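Local coordinates for putative branched-chain amino acid ABC transporter, periplasmic branched-chain amino acid-binding protein (Pseudomonas protegens Pf-5, PDB 4RU0) that probably binds branched-chain amino acids or related small solutes in the periplasm and delivers them to an ABC transporter for uptake, at residues K181-Y192 / Q233-W243. Residues are numbered along the deposited sequence; the frame is centred on the assembly and turned at random.
Sequences KKIATLYHDSAY and QNPDWVFLRTW. With P3G (3,6,9,12,15-pentaoxaheptadecane), chain C.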
ATOM      1  N   LYS A 181     -21.186  19.442   6.052  1.00 20.60           N
ATOM      2  CA  LYS A 181     -20.833  18.805   4.792  1.00 23.29           C
ATOM      3  C   LYS A 181     -21.290  17.355   4.774  1.00 18.35           C
ATOM      4  O   LYS A 181     -21.463  16.738   5.823  1.00 21.94           O
ATOM      5  CB  LYS A 181     -19.324  18.883   4.557  1.00 19.03           C
ATOM      6  CG  LYS A 181     -18.819  20.290   4.326  1.00 20.41           C
ATOM      7  CD  LYS A 181     -19.339  20.850   3.018  1.00 27.27           C
ATOM      8  CE  LYS A 181     -19.309  22.378   3.011  1.00 36.29           C
ATOM      9  NZ  LYS A 181     -17.937  22.921   3.181  1.00 41.54           N
ATOM     10  N   LYS A 182     -21.494  16.818   3.577  1.00 25.30           N
ATOM     11  CA  LYS A 182     -21.819  15.405   3.430  1.00 15.76           C
ATOM     12  C   LYS A 182     -20.689  14.682   2.720  1.00 14.98           C
ATOM     13  O   LYS A 182     -20.200  15.135   1.679  1.00 16.14           O
ATOM     14  CB  LYS A 182     -23.123  15.208   2.654  1.00 23.09           C
ATOM     15  CG  LYS A 182     -24.373  15.689   3.368  1.00 16.56           C
ATOM     16  CD  LYS A 182     -25.599  15.380   2.532  1.00 28.16           C
ATOM     17  CE  LYS A 182     -26.809  16.166   2.998  1.00 23.14           C
ATOM     18  NZ  LYS A 182     -27.978  15.910   2.102  1.00 17.90           N
ATOM     19  N   ILE A 183     -20.274  13.560   3.292  1.00 14.68           N
ATOM     20  CA  ILE A 183     -19.258  12.732   2.682  1.00 14.11           C
ATOM     21  C   ILE A 183     -19.792  11.315   2.562  1.00 14.28           C
ATOM     22  O   ILE A 183     -20.063  10.664   3.567  1.00 13.86           O
ATOM     23  CB  ILE A 183     -17.955  12.744   3.497  1.00 27.34           C
ATOM     24  CG1 ILE A 183     -17.416  14.169   3.597  1.00 15.32           C
ATOM     25  CG2 ILE A 183     -16.916  11.804   2.873  1.00 14.01           C
ATOM     26  CD1 ILE A 183     -16.156  14.289   4.418  1.00 22.02           C
ATOM     27  N   ALA A 184     -19.962  10.849   1.329  1.00 13.71           N
ATOM     28  CA  ALA A 184     -20.482   9.507   1.097  1.00 13.41           C
ATOM     29  C   ALA A 184     -19.345   8.542   0.783  1.00 13.23           C
ATOM     30  O   ALA A 184     -18.483   8.830  -0.049  1.00 20.83           O
ATOM     31  CB  ALA A 184     -21.511   9.512  -0.033  1.00 13.76           C
ATOM     32  N   THR A 185     -19.350   7.397   1.454  1.00 13.35           N
ATOM     33  CA  THR A 185     -18.386   6.357   1.156  1.00 13.21           C
ATOM     34  C   THR A 185     -19.088   5.220   0.423  1.00 15.96           C
ATOM     35  O   THR A 185     -19.991   4.568   0.968  1.00 16.06           O
ATOM     36  CB  THR A 185     -17.690   5.826   2.435  1.00 16.37           C
ATOM     37  OG1 THR A 185     -16.945   6.883   3.046  1.00 14.17           O
ATOM     38  CG2 THR A 185     -16.738   4.687   2.096  1.00 13.11           C
ATOM     39  N   LEU A 186     -18.686   5.019  -0.828  1.00 14.21           N
ATOM     40  CA  LEU A 186     -19.183   3.929  -1.653  1.00 15.19           C
ATOM     41  C   LEU A 186     -18.179   2.777  -1.622  1.00 19.03           C
ATOM     42  O   LEU A 186     -17.111   2.868  -2.231  1.00 15.70           O
ATOM     43  CB  LEU A 186     -19.404   4.406  -3.086  1.00 15.98           C
ATOM     44  CG  LEU A 186     -20.126   3.425  -4.017  1.00 17.49           C
ATOM     45  CD1 LEU A 186     -21.527   3.178  -3.502  1.00 17.79           C
ATOM     46  CD2 LEU A 186     -20.166   3.963  -5.433  1.00 30.68           C
ATOM     47  N   TYR A 187     -18.505   1.705  -0.904  1.00 15.72           N
ATOM     48  CA  TYR A 187     -17.508   0.662  -0.660  1.00 15.90           C
ATOM     49  C   TYR A 187     -17.945  -0.724  -1.114  1.00 26.19           C
ATOM     50  O   TYR A 187     -19.099  -1.131  -0.928  1.00 18.02           O
ATOM     51  CB  TYR A 187     -17.135   0.609   0.830  1.00 15.04           C
ATOM     52  CG  TYR A 187     -18.251   0.169   1.757  1.00 15.37           C
ATOM     53  CD1 TYR A 187     -18.428  -1.176   2.076  1.00 17.28           C
ATOM     54  CD2 TYR A 187     -19.126   1.095   2.315  1.00 15.12           C
ATOM     55  CE1 TYR A 187     -19.448  -1.585   2.916  1.00 24.34           C
ATOM     56  CE2 TYR A 187     -20.153   0.694   3.163  1.00 25.83           C
ATOM     57  CZ  TYR A 187     -20.308  -0.646   3.458  1.00 33.02           C
ATOM     58  OH  TYR A 187     -21.316  -1.055   4.298  1.00 31.96           O
ATOM     59  N   HIS A 188     -16.998  -1.433  -1.719  1.00 18.00           N
ATOM     60  CA  HIS A 188     -17.135  -2.847  -2.026  1.00 19.54           C
ATOM     61  C   HIS A 188     -17.502  -3.574  -0.748  1.00 21.34           C
ATOM     62  O   HIS A 188     -16.821  -3.433   0.261  1.00 18.14           O
ATOM     63  CB  HIS A 188     -15.830  -3.383  -2.615  1.00 21.75           C
ATOM     64  CG  HIS A 188     -15.923  -4.781  -3.142  1.00 30.01           C
ATOM     65  ND1 HIS A 188     -15.494  -5.875  -2.425  1.00 34.61           N
ATOM     66  CD2 HIS A 188     -16.377  -5.260  -4.326  1.00 24.37           C
ATOM     67  CE1 HIS A 188     -15.686  -6.971  -3.139  1.00 37.94           C
ATOM     68  NE2 HIS A 188     -16.225  -6.622  -4.297  1.00 39.31           N
ATOM     69  N   ASP A 189     -18.597  -4.324  -0.770  1.00 24.73           N
ATOM     70  CA  ASP A 189     -19.041  -4.994   0.446  1.00 38.29           C
ATOM     71  C   ASP A 189     -18.127  -6.183   0.733  1.00 31.47           C
ATOM     72  O   ASP A 189     -18.375  -7.305   0.297  1.00 45.57           O
ATOM     73  CB  ASP A 189     -20.507  -5.432   0.331  1.00 33.29           C
ATOM     74  CG  ASP A 189     -21.091  -5.869   1.669  1.00 47.87           C
ATOM     75  OD1 ASP A 189     -20.721  -5.280   2.712  1.00 43.76           O
ATOM     76  OD2 ASP A 189     -21.923  -6.806   1.684  1.00 49.47           O
ATOM     77  N   SER A 190     -17.059  -5.904   1.470  1.00 19.91           N
ATOM     78  CA  SER A 190     -16.038  -6.890   1.813  1.00 27.62           C
ATOM     79  C   SER A 190     -15.258  -6.353   3.005  1.00 26.94           C
ATOM     80  O   SER A 190     -15.486  -5.219   3.423  1.00 28.75           O
ATOM     81  CB  SER A 190     -15.108  -7.158   0.630  1.00 24.84           C
ATOM     82  OG  SER A 190     -14.433  -5.972   0.236  1.00 23.68           O
ATOM     83  N   ALA A 191     -14.354  -7.158   3.559  1.00 23.96           N
ATOM     84  CA  ALA A 191     -13.533  -6.709   4.679  1.00 32.15           C
ATOM     85  C   ALA A 191     -12.768  -5.460   4.272  1.00 37.88           C
ATOM     86  O   ALA A 191     -12.649  -4.513   5.051  1.00 33.60           O
ATOM     87  CB  ALA A 191     -12.572  -7.799   5.127  1.00 26.51           C
ATOM     88  N   TYR A 192     -12.267  -5.467   3.042  1.00 33.13           N
ATOM     89  CA  TYR A 192     -11.591  -4.306   2.469  1.00 33.90           C
ATOM     90  C   TYR A 192     -12.467  -3.055   2.488  1.00 19.36           C
ATOM     91  O   TYR A 192     -11.987  -1.975   2.813  1.00 21.29           O
ATOM     92  CB  TYR A 192     -11.143  -4.610   1.036  1.00 22.92           C
ATOM     93  CG  TYR A 192     -11.020  -3.393   0.150  1.00 25.50           C
ATOM     94  CD1 TYR A 192      -9.919  -2.547   0.242  1.00 23.46           C
ATOM     95  CD2 TYR A 192     -11.994  -3.099  -0.791  1.00 21.10           C
ATOM     96  CE1 TYR A 192      -9.803  -1.437  -0.577  1.00 22.19           C
ATOM     97  CE2 TYR A 192     -11.888  -1.999  -1.613  1.00 23.08           C
ATOM     98  CZ  TYR A 192     -10.792  -1.170  -1.502  1.00 30.53           C
ATOM     99  OH  TYR A 192     -10.695  -0.073  -2.321  1.00 21.33           O
ATOM    100  N   GLN A 233     -29.089  12.618  -2.304  1.00 20.54           N
ATOM    101  CA  GLN A 233     -28.487  13.239  -1.138  1.00 15.60           C
ATOM    102  C   GLN A 233     -27.491  14.338  -1.519  1.00 20.50           C
ATOM    103  O   GLN A 233     -27.185  15.197  -0.698  1.00 18.80           O
ATOM    104  CB  GLN A 233     -27.816  12.173  -0.270  1.00 14.92           C
ATOM    105  CG  GLN A 233     -28.807  11.312   0.504  1.00 16.32           C
ATOM    106  CD  GLN A 233     -28.137  10.171   1.249  1.00 29.60           C
ATOM    107  OE1 GLN A 233     -27.380   9.399   0.664  1.00 30.30           O
ATOM    108  NE2 GLN A 233     -28.411  10.059   2.545  1.00 26.54           N
ATOM    109  N   ASN A 234     -27.017  14.311  -2.764  1.00 19.05           N
ATOM    110  CA  ASN A 234     -26.023  15.263  -3.274  1.00 18.87           C
ATOM    111  C   ASN A 234     -24.896  15.577  -2.279  1.00 16.32           C
ATOM    112  O   ASN A 234     -24.757  16.716  -1.828  1.00 15.39           O
ATOM    113  CB  ASN A 234     -26.716  16.562  -3.708  1.00 15.19           C
ATOM    114  CG  ASN A 234     -25.772  17.528  -4.409  1.00 15.32           C
ATOM    115  OD1 ASN A 234     -25.895  18.748  -4.273  1.00 25.81           O
ATOM    116  ND2 ASN A 234     -24.815  16.985  -5.153  1.00 14.74           N
ATOM    117  N   PRO A 235     -24.092  14.561  -1.924  1.00 14.28           N
ATOM    118  CA  PRO A 235     -22.983  14.803  -0.996  1.00 12.00           C
ATOM    119  C   PRO A 235     -21.913  15.673  -1.642  1.00 17.67           C
ATOM    120  O   PRO A 235     -21.843  15.743  -2.871  1.00 16.15           O
ATOM    121  CB  PRO A 235     -22.449  13.398  -0.714  1.00 11.31           C
ATOM    122  CG  PRO A 235     -22.721  12.658  -1.980  1.00 13.76           C
ATOM    123  CD  PRO A 235     -24.064  13.185  -2.455  1.00 17.28           C
ATOM    124  N   ASP A 236     -21.101  16.330  -0.817  1.00 20.06           N
ATOM    125  CA  ASP A 236     -20.039  17.205  -1.306  1.00 13.15           C
ATOM    126  C   ASP A 236     -18.885  16.391  -1.867  1.00 29.86           C
ATOM    127  O   ASP A 236     -18.209  16.826  -2.790  1.00 21.68           O
ATOM    128  CB  ASP A 236     -19.540  18.122  -0.185  1.00 14.18           C
ATOM    129  CG  ASP A 236     -20.662  18.950   0.431  1.00 25.15           C
ATOM    130  OD1 ASP A 236     -21.255  18.505   1.442  1.00 16.17           O
ATOM    131  OD2 ASP A 236     -20.956  20.041  -0.097  1.00 30.94           O
ATOM    132  N   TRP A 237     -18.667  15.204  -1.309  1.00 12.00           N
ATOM    133  CA  TRP A 237     -17.589  14.323  -1.763  1.00 25.99           C
ATOM    134  C   TRP A 237     -18.002  12.854  -1.742  1.00 13.49           C
ATOM    135  O   TRP A 237     -18.807  12.438  -0.906  1.00 19.42           O
ATOM    136  CB  TRP A 237     -16.340  14.513  -0.899  1.00 12.56           C
ATOM    137  CG  TRP A 237     -15.769  15.890  -0.985  1.00 25.44           C
ATOM    138  CD1 TRP A 237     -16.083  16.954  -0.191  1.00 20.77           C
ATOM    139  CD2 TRP A 237     -14.788  16.359  -1.917  1.00 14.95           C
ATOM    140  NE1 TRP A 237     -15.362  18.059  -0.572  1.00 19.83           N
ATOM    141  CE2 TRP A 237     -14.560  17.724  -1.629  1.00 33.04           C
ATOM    142  CE3 TRP A 237     -14.083  15.762  -2.970  1.00 26.24           C
ATOM    143  CZ2 TRP A 237     -13.650  18.501  -2.353  1.00 24.48           C
ATOM    144  CZ3 TRP A 237     -13.177  16.538  -3.694  1.00 26.68           C
ATOM    145  CH2 TRP A 237     -12.970  17.892  -3.379  1.00 31.18           C
ATOM    146  N   VAL A 238     -17.448  12.074  -2.666  1.00 12.88           N
ATOM    147  CA  VAL A 238     -17.577  10.625  -2.598  1.00 10.66           C
ATOM    148  C   VAL A 238     -16.211   9.969  -2.411  1.00 17.83           C
ATOM    149  O   VAL A 238     -15.290  10.160  -3.212  1.00 23.06           O
ATOM    150  CB  VAL A 238     -18.252  10.040  -3.856  1.00 19.42           C
ATOM    151  CG1 VAL A 238     -18.190   8.512  -3.830  1.00 10.68           C
ATOM    152  CG2 VAL A 238     -19.700  10.508  -3.946  1.00 16.12           C
ATOM    153  N   PHE A 239     -16.088   9.224  -1.320  1.00 15.71           N
ATOM    154  CA  PHE A 239     -14.926   8.401  -1.036  1.00 11.48           C
ATOM    155  C   PHE A 239     -15.166   7.041  -1.700  1.00 27.67           C
ATOM    156  O   PHE A 239     -15.975   6.246  -1.223  1.00 16.55           O
ATOM    157  CB  PHE A 239     -14.734   8.266   0.478  1.00 11.84           C
ATOM    158  CG  PHE A 239     -13.419   7.650   0.894  1.00 19.93           C
ATOM    159  CD1 PHE A 239     -12.380   7.479  -0.014  1.00 18.51           C
ATOM    160  CD2 PHE A 239     -13.227   7.244   2.206  1.00 13.61           C
ATOM    161  CE1 PHE A 239     -11.171   6.908   0.382  1.00 14.81           C
ATOM    162  CE2 PHE A 239     -12.023   6.678   2.609  1.00 22.46           C
ATOM    163  CZ  PHE A 239     -10.990   6.510   1.690  1.00 15.47           C
ATOM    164  N   LEU A 240     -14.483   6.784  -2.810  1.00 12.03           N
ATOM    165  CA  LEU A 240     -14.759   5.593  -3.600  1.00 20.84           C
ATOM    166  C   LEU A 240     -13.863   4.432  -3.197  1.00 17.24           C
ATOM    167  O   LEU A 240     -12.682   4.400  -3.540  1.00 16.35           O
ATOM    168  CB  LEU A 240     -14.591   5.884  -5.089  1.00 13.08           C
ATOM    169  CG  LEU A 240     -14.999   4.734  -6.001  1.00 13.82           C
ATOM    170  CD1 LEU A 240     -16.477   4.437  -5.825  1.00 13.22           C
ATOM    171  CD2 LEU A 240     -14.667   5.032  -7.458  1.00 15.11           C
ATOM    172  N   ARG A 241     -14.443   3.438  -2.553  1.00 18.53           N
ATOM    173  CA  ARG A 241     -13.680   2.323  -2.033  1.00 26.82           C
ATOM    174  C   ARG A 241     -14.239   1.066  -2.645  1.00 25.05           C
ATOM    175  O   ARG A 241     -14.682   0.169  -1.996  1.00 22.46           O
ATOM    176  CB  ARG A 241     -13.762   2.282  -0.518  1.00 14.03           C
ATOM    177  CG  ARG A 241     -13.312   3.560   0.155  1.00 20.17           C
ATOM    178  CD  ARG A 241     -12.897   3.347   1.593  1.00 14.58           C
ATOM    179  NE  ARG A 241     -11.690   2.575   1.612  1.00 21.03           N
ATOM    180  CZ  ARG A 241     -11.568   1.366   2.124  1.00 16.95           C
ATOM    181  NH1 ARG A 241     -10.416   0.751   2.035  1.00 20.03           N
ATOM    182  NH2 ARG A 241     -12.573   0.790   2.719  1.00 17.78           N
ATOM    183  N   THR A 242     -14.185   1.056  -3.952  1.00 27.55           N
ATOM    184  CA  THR A 242     -14.516  -0.108  -4.755  1.00 21.75           C
ATOM    185  C   THR A 242     -13.229  -0.835  -5.125  1.00 30.11           C
ATOM    186  O   THR A 242     -12.133  -0.396  -4.776  1.00 30.16           O
ATOM    187  CB  THR A 242     -15.267   0.292  -6.042  1.00 16.52           C
ATOM    188  OG1 THR A 242     -14.550   1.354  -6.693  1.00 23.11           O
ATOM    189  CG2 THR A 242     -16.670   0.766  -5.716  1.00 15.51           C
ATOM    190  N   TRP A 243     -13.364  -1.945  -5.834  1.00 31.12           N
ATOM    191  CA  TRP A 243     -12.209  -2.717  -6.262  1.00 21.28           C
ATOM    192  C   TRP A 243     -12.554  -3.511  -7.513  1.00 29.94           C
ATOM    193  O   TRP A 243     -13.681  -3.986  -7.668  1.00 28.90           O
ATOM    194  CB  TRP A 243     -11.739  -3.643  -5.139  1.00 29.73           C
ATOM    195  CG  TRP A 243     -10.787  -4.690  -5.595  1.00 45.99           C
ATOM    196  CD1 TRP A 243      -9.451  -4.538  -5.844  1.00 38.28           C
ATOM    197  CD2 TRP A 243     -11.095  -6.060  -5.866  1.00 34.38           C
ATOM    198  NE1 TRP A 243      -8.910  -5.735  -6.254  1.00 43.44           N
ATOM    199  CE2 TRP A 243      -9.900  -6.685  -6.276  1.00 51.53           C
ATOM    200  CE3 TRP A 243     -12.266  -6.820  -5.800  1.00 46.91           C
ATOM    201  CZ2 TRP A 243      -9.843  -8.038  -6.621  1.00 56.76           C
ATOM    202  CZ3 TRP A 243     -12.209  -8.164  -6.143  1.00 56.60           C
ATOM    203  CH2 TRP A 243     -11.006  -8.759  -6.548  1.00 60.25           C
TER
HETATM  204  O3  P3G C 501      -0.705  -6.219  -5.780  1.00 49.42           O
HETATM  205  C7  P3G C 501      -0.860  -6.089  -4.378  1.00 46.71           C
HETATM  206  C8  P3G C 501      -1.990  -6.991  -3.919  1.00 47.90           C
HETATM  207  O4  P3G C 501      -2.536  -6.458  -2.720  1.00 43.02           O
HETATM  208  C9  P3G C 501      -3.944  -6.605  -2.676  1.00 36.19           C
HETATM  209  C10 P3G C 501      -4.527  -5.306  -2.167  1.00 39.48           C
HETATM  210  O5  P3G C 501      -5.726  -5.579  -1.464  1.00 40.72           O
HETATM  211  C11 P3G C 501      -6.785  -4.754  -1.904  1.00 38.41           C
HETATM  212  C12 P3G C 501      -8.094  -5.293  -1.357  1.00 38.05           C
HETATM  213  O6  P3G C 501      -9.022  -5.436  -2.416  1.00 38.26           O
HETATM  214  C13 P3G C 501     -10.124  -6.233  -2.049  1.00 46.25           C
HETATM  215  C14 P3G C 501      -9.929  -7.620  -2.607  1.00 49.62           C
HETATM  216  O7  P3G C 501     -10.821  -8.515  -1.961  1.00 58.17           O
HETATM  217  O   HOH W   1     -28.532  13.326   3.265  1.00 31.87           O
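Two neighbouring parallel strands, 182-188 and 237-241, form part of the central sheet of one lobe of this periplasmic-binding-protein fold. Just past their C-terminal ends lie Tyr192, at the start of a short helix, and Trp243, both lining the ligand pocket. The backbone ladder includes Ala184 N to Trp237 O (3.0 Å). It ends with His188 N to Arg241 O (2.8 Å). At the start of the pair, Asp236 OD1 takes the N-H of Lys182 at 2.7 Å, almost straight at 175°. On one face of the sheet, Leu186 CD2 lies alongside Leu240 CD1. On the other, the Arg241 chain turns about its CG-CD bond (chi3 68°), which brings its guanidinium over the Tyr192 ring in a cation-pi contact, planes 48° apart. Its NH2 bonds Tyr192 O on a lone pair at 2.8 Å, while NE forms a salt bridge with Asp267. Tyr192 OH gives its proton to Thr242 O (2.9 Å) from above the carbonyl plane. With an alanine in place of Tyr192, the Arg241 guanidinium would probably be less firmly held and the polyether less closely packed. Trp243 turns its edge to the face of His188, centroids 5.8 Å apart. The bound polyether packs on the rings of Tyr192 and Trp243, its C14 3.7 Å above the centre of the Trp243 ring.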